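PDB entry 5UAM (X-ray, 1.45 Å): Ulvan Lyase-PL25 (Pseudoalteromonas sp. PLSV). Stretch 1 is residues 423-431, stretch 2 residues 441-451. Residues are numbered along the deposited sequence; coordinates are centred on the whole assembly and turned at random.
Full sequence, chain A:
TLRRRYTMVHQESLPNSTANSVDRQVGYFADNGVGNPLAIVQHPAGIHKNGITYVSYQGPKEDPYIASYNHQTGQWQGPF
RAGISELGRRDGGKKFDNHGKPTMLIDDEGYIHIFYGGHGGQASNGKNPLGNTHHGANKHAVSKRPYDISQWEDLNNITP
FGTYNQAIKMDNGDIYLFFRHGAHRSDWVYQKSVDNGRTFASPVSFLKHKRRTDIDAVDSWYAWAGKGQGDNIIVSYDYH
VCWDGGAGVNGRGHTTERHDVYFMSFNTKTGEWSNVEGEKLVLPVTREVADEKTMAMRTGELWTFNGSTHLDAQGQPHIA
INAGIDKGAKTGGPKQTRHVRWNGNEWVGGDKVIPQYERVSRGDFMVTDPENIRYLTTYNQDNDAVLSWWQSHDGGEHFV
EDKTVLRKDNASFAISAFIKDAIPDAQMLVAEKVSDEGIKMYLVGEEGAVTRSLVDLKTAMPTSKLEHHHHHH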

ATOM      1  N   ILE A 423      -6.989   2.159 -16.834  1.00 17.75           N
ATOM      2  CA  ILE A 423      -7.153   1.740 -18.226  1.00 16.45           C
ATOM      3  C   ILE A 423      -5.846   1.078 -18.659  1.00 17.21           C
ATOM      4  O   ILE A 423      -4.805   1.243 -17.996  1.00 17.47           O
ATOM      5  CB  ILE A 423      -7.560   2.917 -19.128  1.00 18.57           C
ATOM      6  CG1 ILE A 423      -6.525   4.056 -19.089  1.00 21.03           C
ATOM      7  CG2 ILE A 423      -8.931   3.417 -18.718  1.00 21.75           C
ATOM      8  CD1 ILE A 423      -6.746   5.096 -20.165  1.00 26.94           C
ATOM      9  N   PRO A 424      -5.857   0.331 -19.765  1.00 18.91           N
ATOM     10  CA  PRO A 424      -4.677  -0.482 -20.103  1.00 20.28           C
ATOM     11  C   PRO A 424      -3.394   0.312 -20.235  1.00 20.03           C
ATOM     12  O   PRO A 424      -2.327  -0.209 -19.880  1.00 19.91           O
ATOM     13  CB  PRO A 424      -5.088  -1.156 -21.413  1.00 22.13           C
ATOM     14  CG  PRO A 424      -6.583  -1.273 -21.322  1.00 25.98           C
ATOM     15  CD  PRO A 424      -7.026  -0.019 -20.585  1.00 18.54           C
ATOM     16  N   ASP A 425      -3.453   1.563 -20.696  1.00 19.32           N
ATOM     17  CA  ASP A 425      -2.226   2.329 -20.888  1.00 20.33           C
ATOM     18  C   ASP A 425      -1.592   2.837 -19.597  1.00 21.20           C
ATOM     19  O   ASP A 425      -0.429   3.261 -19.629  1.00 22.53           O
ATOM     20  CB  ASP A 425      -2.487   3.542 -21.790  1.00 21.67           C
ATOM     21  CG  ASP A 425      -2.587   3.175 -23.262  1.00 32.21           C
ATOM     22  OD1 ASP A 425      -2.338   1.997 -23.612  1.00 29.11           O
ATOM     23  OD2 ASP A 425      -2.912   4.081 -24.071  1.00 30.92           O
ATOM     24  N   ALA A 426      -2.283   2.771 -18.454  1.00 16.67           N
ATOM     25  CA  ALA A 426      -1.768   3.430 -17.255  1.00 14.24           C
ATOM     26  C   ALA A 426      -2.255   2.648 -16.031  1.00 17.25           C
ATOM     27  O   ALA A 426      -3.262   2.987 -15.407  1.00 18.45           O
ATOM     28  CB  ALA A 426      -2.233   4.878 -17.230  1.00 20.11           C
ATOM     29  N   GLN A 427      -1.492   1.629 -15.673  1.00 12.33           N
ATOM     30  CA  GLN A 427      -1.880   0.671 -14.651  1.00 12.92           C
ATOM     31  C   GLN A 427      -1.081   0.751 -13.361  1.00 12.28           C
ATOM     32  O   GLN A 427      -1.591   0.359 -12.322  1.00 12.53           O
ATOM     33  CB  GLN A 427      -1.753  -0.744 -15.209  1.00 16.56           C
ATOM     34  CG  GLN A 427      -2.673  -0.970 -16.378  1.00 18.28           C
ATOM     35  CD  GLN A 427      -2.814  -2.407 -16.724  1.00 27.56           C
ATOM     36  OE1 GLN A 427      -3.234  -3.238 -15.899  1.00 24.75           O
ATOM     37  NE2 GLN A 427      -2.495  -2.728 -17.952  1.00 29.08           N
ATOM     38  N   MET A 428       0.170   1.196 -13.394  1.00 12.33           N
ATOM     39  CA  MET A 428       1.009   1.135 -12.206  1.00 11.92           C
ATOM     40  C   MET A 428       2.031   2.251 -12.276  1.00 12.33           C
ATOM     41  O   MET A 428       2.480   2.623 -13.362  1.00 12.98           O
ATOM     42  CB  MET A 428       1.687  -0.245 -12.099  1.00 12.45           C
ATOM     43  CG  MET A 428       2.547  -0.443 -10.866  1.00 12.90           C
ATOM     44  SD  MET A 428       3.277  -2.103 -10.768  1.00 14.17           S
ATOM     45  CE  MET A 428       1.924  -3.062 -10.076  1.00 15.70           C
ATOM     46  N   LEU A 429       2.410   2.744 -11.105  1.00 11.94           N
ATOM     47  CA  LEU A 429       3.504   3.702 -10.954  1.00 10.96           C
ATOM     48  C   LEU A 429       4.776   2.987 -10.529  1.00 11.98           C
ATOM     49  O   LEU A 429       4.734   2.000  -9.777  1.00 12.03           O
ATOM     50  CB  LEU A 429       3.124   4.757  -9.923  1.00 13.36           C
ATOM     51  CG  LEU A 429       2.059   5.710 -10.425  1.00 12.89           C
ATOM     52  CD1 LEU A 429       1.309   6.372  -9.305  1.00 13.52           C
ATOM     53  CD2 LEU A 429       2.696   6.776 -11.309  1.00 16.29           C
ATOM     54  N   VAL A 430       5.918   3.483 -11.022  1.00 12.10           N
ATOM     55  CA  VAL A 430       7.211   2.856 -10.790  1.00 12.35           C
ATOM     56  C   VAL A 430       8.211   3.959 -10.488  1.00 12.69           C
ATOM     57  O   VAL A 430       8.201   5.007 -11.142  1.00 14.10           O
ATOM     58  CB  VAL A 430       7.703   2.094 -12.042  1.00 14.56           C
ATOM     59  CG1 VAL A 430       8.888   1.187 -11.687  1.00 16.29           C
ATOM     60  CG2 VAL A 430       6.593   1.303 -12.677  1.00 19.11           C
ATOM     61  N   ALA A 431       9.088   3.717  -9.521  1.00 12.95           N
ATOM     62  CA  ALA A 431      10.192   4.618  -9.191  1.00 11.74           C
ATOM     63  C   ALA A 431      11.509   3.902  -9.423  1.00 12.68           C
ATOM     64  O   ALA A 431      11.731   2.805  -8.909  1.00 13.07           O
ATOM     65  CB  ALA A 431      10.085   5.064  -7.728  1.00 13.08           C
ATOM     66  N   MET A 441      10.315   8.882 -12.088  1.00 13.51           N
ATOM     67  CA  MET A 441       8.989   8.331 -11.841  1.00 11.91           C
ATOM     68  C   MET A 441       8.331   7.998 -13.172  1.00 14.06           C
ATOM     69  O   MET A 441       8.332   8.826 -14.101  1.00 14.35           O
ATOM     70  CB  MET A 441       8.146   9.365 -11.113  1.00 12.27           C
ATOM     71  CG  MET A 441       8.735   9.890  -9.820  1.00 13.61           C
ATOM     72  SD  MET A 441       9.075   8.592  -8.611  1.00 13.89           S
ATOM     73  CE  MET A 441       7.446   7.836  -8.470  1.00 16.02           C
ATOM     74  N   TYR A 442       7.740   6.814 -13.253  1.00 12.74           N
ATOM     75  CA  TYR A 442       7.172   6.301 -14.485  1.00 12.46           C
ATOM     76  C   TYR A 442       5.742   5.838 -14.264  1.00 14.29           C
ATOM     77  O   TYR A 442       5.436   5.204 -13.256  1.00 13.42           O
ATOM     78  CB  TYR A 442       7.957   5.111 -15.017  1.00 12.91           C
ATOM     79  CG  TYR A 442       9.432   5.363 -15.302  1.00 13.71           C
ATOM     80  CD1 TYR A 442      10.344   5.523 -14.271  1.00 15.45           C
ATOM     81  CD2 TYR A 442       9.906   5.436 -16.607  1.00 15.30           C
ATOM     82  CE1 TYR A 442      11.704   5.730 -14.536  1.00 15.54           C
ATOM     83  CE2 TYR A 442      11.263   5.639 -16.877  1.00 16.41           C
ATOM     84  CZ  TYR A 442      12.150   5.804 -15.834  1.00 16.74           C
ATOM     85  OH  TYR A 442      13.484   6.020 -16.110  1.00 18.18           O
ATOM     86  N   LEU A 443       4.894   6.093 -15.249  1.00 13.94           N
ATOM     87  CA  LEU A 443       3.541   5.538 -15.299  1.00 13.78           C
ATOM     88  C   LEU A 443       3.535   4.505 -16.415  1.00 14.24           C
ATOM     89  O   LEU A 443       3.826   4.836 -17.572  1.00 14.75           O
ATOM     90  CB  LEU A 443       2.535   6.654 -15.584  1.00 14.26           C
ATOM     91  CG  LEU A 443       1.074   6.266 -15.826  1.00 13.72           C
ATOM     92  CD1 LEU A 443       0.521   5.554 -14.604  1.00 15.14           C
ATOM     93  CD2 LEU A 443       0.243   7.485 -16.191  1.00 15.03           C
ATOM     94  N   VAL A 444       3.232   3.250 -16.088  1.00 14.26           N
ATOM     95  CA  VAL A 444       3.345   2.164 -17.050  1.00 13.84           C
ATOM     96  C   VAL A 444       2.005   1.483 -17.269  1.00 17.22           C
ATOM     97  O   VAL A 444       1.142   1.445 -16.385  1.00 15.60           O
ATOM     98  CB  VAL A 444       4.412   1.108 -16.699  1.00 15.54           C
ATOM     99  CG1 VAL A 444       5.774   1.759 -16.573  1.00 17.00           C
ATOM    100  CG2 VAL A 444       4.046   0.349 -15.431  1.00 16.83           C
ATOM    101  N   GLY A 445       1.862   0.919 -18.464  1.00 19.03           N
ATOM    102  CA  GLY A 445       0.691   0.130 -18.817  1.00 20.23           C
ATOM    103  C   GLY A 445       1.001  -1.281 -19.271  1.00 31.10           C
ATOM    104  O   GLY A 445       1.906  -1.948 -18.750  1.00 31.02           O
ATOM    105  N   GLU A 446       0.230  -1.773 -20.240  1.00 23.31           N
ATOM    106  CA  GLU A 446       0.405  -3.150 -20.686  1.00 24.44           C
ATOM    107  C   GLU A 446       1.760  -3.371 -21.323  1.00 33.16           C
ATOM    108  O   GLU A 446       2.303  -4.486 -21.262  1.00 31.69           O
ATOM    109  CB  GLU A 446      -0.668  -3.515 -21.718  1.00 29.76           C
ATOM    110  CG  GLU A 446      -2.011  -3.838 -21.131  1.00 29.99           C
ATOM    111  CD  GLU A 446      -2.005  -5.121 -20.311  1.00 26.68           C
ATOM    112  OE1 GLU A 446      -1.194  -6.025 -20.598  1.00 34.90           O
ATOM    113  OE2 GLU A 446      -2.834  -5.224 -19.387  1.00 28.33           O
ATOM    114  N   GLU A 447       2.292  -2.354 -21.986  1.00 25.66           N
ATOM    115  CA  GLU A 447       3.466  -2.514 -22.832  1.00 26.82           C
ATOM    116  C   GLU A 447       4.655  -1.700 -22.364  1.00 24.25           C
ATOM    117  O   GLU A 447       5.798  -2.130 -22.564  1.00 31.01           O
ATOM    118  CB  GLU A 447       3.160  -2.080 -24.278  1.00 35.48           C
ATOM    119  CG  GLU A 447       1.856  -2.610 -24.865  1.00 46.09           C
ATOM    120  CD  GLU A 447       1.926  -4.074 -25.229  1.00 51.93           C
ATOM    121  OE1 GLU A 447       0.863  -4.733 -25.231  1.00 61.11           O
ATOM    122  OE2 GLU A 447       3.036  -4.566 -25.520  1.00 57.87           O
ATOM    123  N   GLY A 448       4.421  -0.534 -21.780  1.00 20.49           N
ATOM    124  CA  GLY A 448       5.522   0.308 -21.370  1.00 18.84           C
ATOM    125  C   GLY A 448       5.042   1.615 -20.792  1.00 16.96           C
ATOM    126  O   GLY A 448       3.900   1.750 -20.346  1.00 17.41           O
ATOM    127  N   ALA A 449       5.942   2.585 -20.785  1.00 16.70           N
ATOM    128  CA  ALA A 449       5.713   3.833 -20.088  1.00 16.12           C
ATOM    129  C   ALA A 449       4.892   4.796 -20.929  1.00 14.61           C
ATOM    130  O   ALA A 449       4.974   4.823 -22.165  1.00 18.84           O
ATOM    131  CB  ALA A 449       7.060   4.483 -19.757  1.00 20.27           C
ATOM    132  N   VAL A 450       4.110   5.612 -20.223  1.00 15.44           N
ATOM    133  CA  VAL A 450       3.423   6.757 -20.812  1.00 16.51           C
ATOM    134  C   VAL A 450       4.440   7.889 -20.869  1.00 14.80           C
ATOM    135  O   VAL A 450       4.830   8.429 -19.832  1.00 16.51           O
ATOM    136  CB  VAL A 450       2.214   7.169 -19.969  1.00 16.00           C
ATOM    137  CG1 VAL A 450       1.531   8.389 -20.587  1.00 19.21           C
ATOM    138  CG2 VAL A 450       1.232   6.030 -19.820  1.00 17.17           C
ATOM    139  N   THR A 451       4.860   8.254 -22.069  1.00 17.34           N
ATOM    140  CA  THR A 451       5.969   9.187 -22.211  1.00 16.74           C
ATOM    141  C   THR A 451       5.539  10.631 -21.971  1.00 17.67           C
ATOM    142  O   THR A 451       4.350  10.983 -21.982  1.00 17.52           O
ATOM    143  CB  THR A 451       6.630   9.064 -23.581  1.00 18.69           C
ATOM    144  OG1 THR A 451       5.724   9.442 -24.625  1.00 20.80           O
ATOM    145  CG2 THR A 451       7.112   7.618 -23.836  1.00 20.80           C
TER
HETATM  146  O   HOH W   1       1.488   2.840 -21.610  1.00 27.64           O

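Neighbouring antiparallel strands settle their backbone polarity pairwise and sort their side chains by alternation; where the ladder ends, side chains, turns and water can extend the contact. The contact between residues 423-431 and 441-451 of this ulvan lyase illustrates both halves of that principle, with 679 Å² buried in total.

Stretch 2 enters as a strand running antiparallel to 428-431. Met-441 faces Ala-431 in a non-hydrogen-bonded pair, where the CA atoms lie 4.7 Å apart. With all three chi angles in m, the methionine curls so that its SD comes 3.8 Å from CB of Ala-431, a soft, polarizable sulfur against a small methyl.

Tyr-442 supplies the first hydrogen-bonded pair. Its N donates to O of Val-430 at 2.8 Å, and N of Val-430 returns the bond to O of Tyr-442 at 2.9 Å. The same Tyr-442 O also receives a CA-H...O contact from CA of Leu-429, 3.4 Å away. On the sheet face shared by these two side chains, CB of Val-430 and CB of Tyr-442 pack at 4.2 Å.

Leu-443 turns to the opposite face, that of Met-441. Leu-443 packs against Leu-429 (CD1 of Leu-443 to CD2 of Leu-429, 4.1 Å) and against Ala-426 (CD2 of Leu-443 to CB of Ala-426, 3.7 Å). One leucine thus touches both its cross-strand partner Leu-429 and Ala-426.

Val-444 closes the ladder. Its N donates to O of Met-428 at 2.9 Å and nearly straight, at 175°. Its O is bifurcated, accepting from N of Met-428 at 3.2 Å and from N of Gln-427 at 2.7 Å. The side chain joins the face of Tyr-442, with CG2 3.9 Å from CG2 of Val-430 and 4.1 Å from CB of Met-428.

At Gly-445 the backbones crowd together: its CA lies 3.2 Å from O of Pro-424 and 3.4 Å from O of Asp-425. An ideal CB here would fall 2.5 Å from each of those oxygens, so the close passage relies on a residue without a side chain.

Glu-446 replaces strand pairing with mixed bonding. Its N makes a weak hydrogen bond to O of Pro-424 (3.0 Å, 133°), and its OE2 accepts from NE2 of Gln-427 at 2.9 Å. That same amide nitrogen donates to O of Pro-424 at 3.2 Å, tying the glutamine to both stretches.

Beyond Glu-447, a water bridges O of Gly-448 (2.9 Å) and O of Asp-425 (2.8 Å), donating to both carbonyls. Finally, Val-450 points back toward stretch 1, placing CG2 3.2 Å from O of Asp-425.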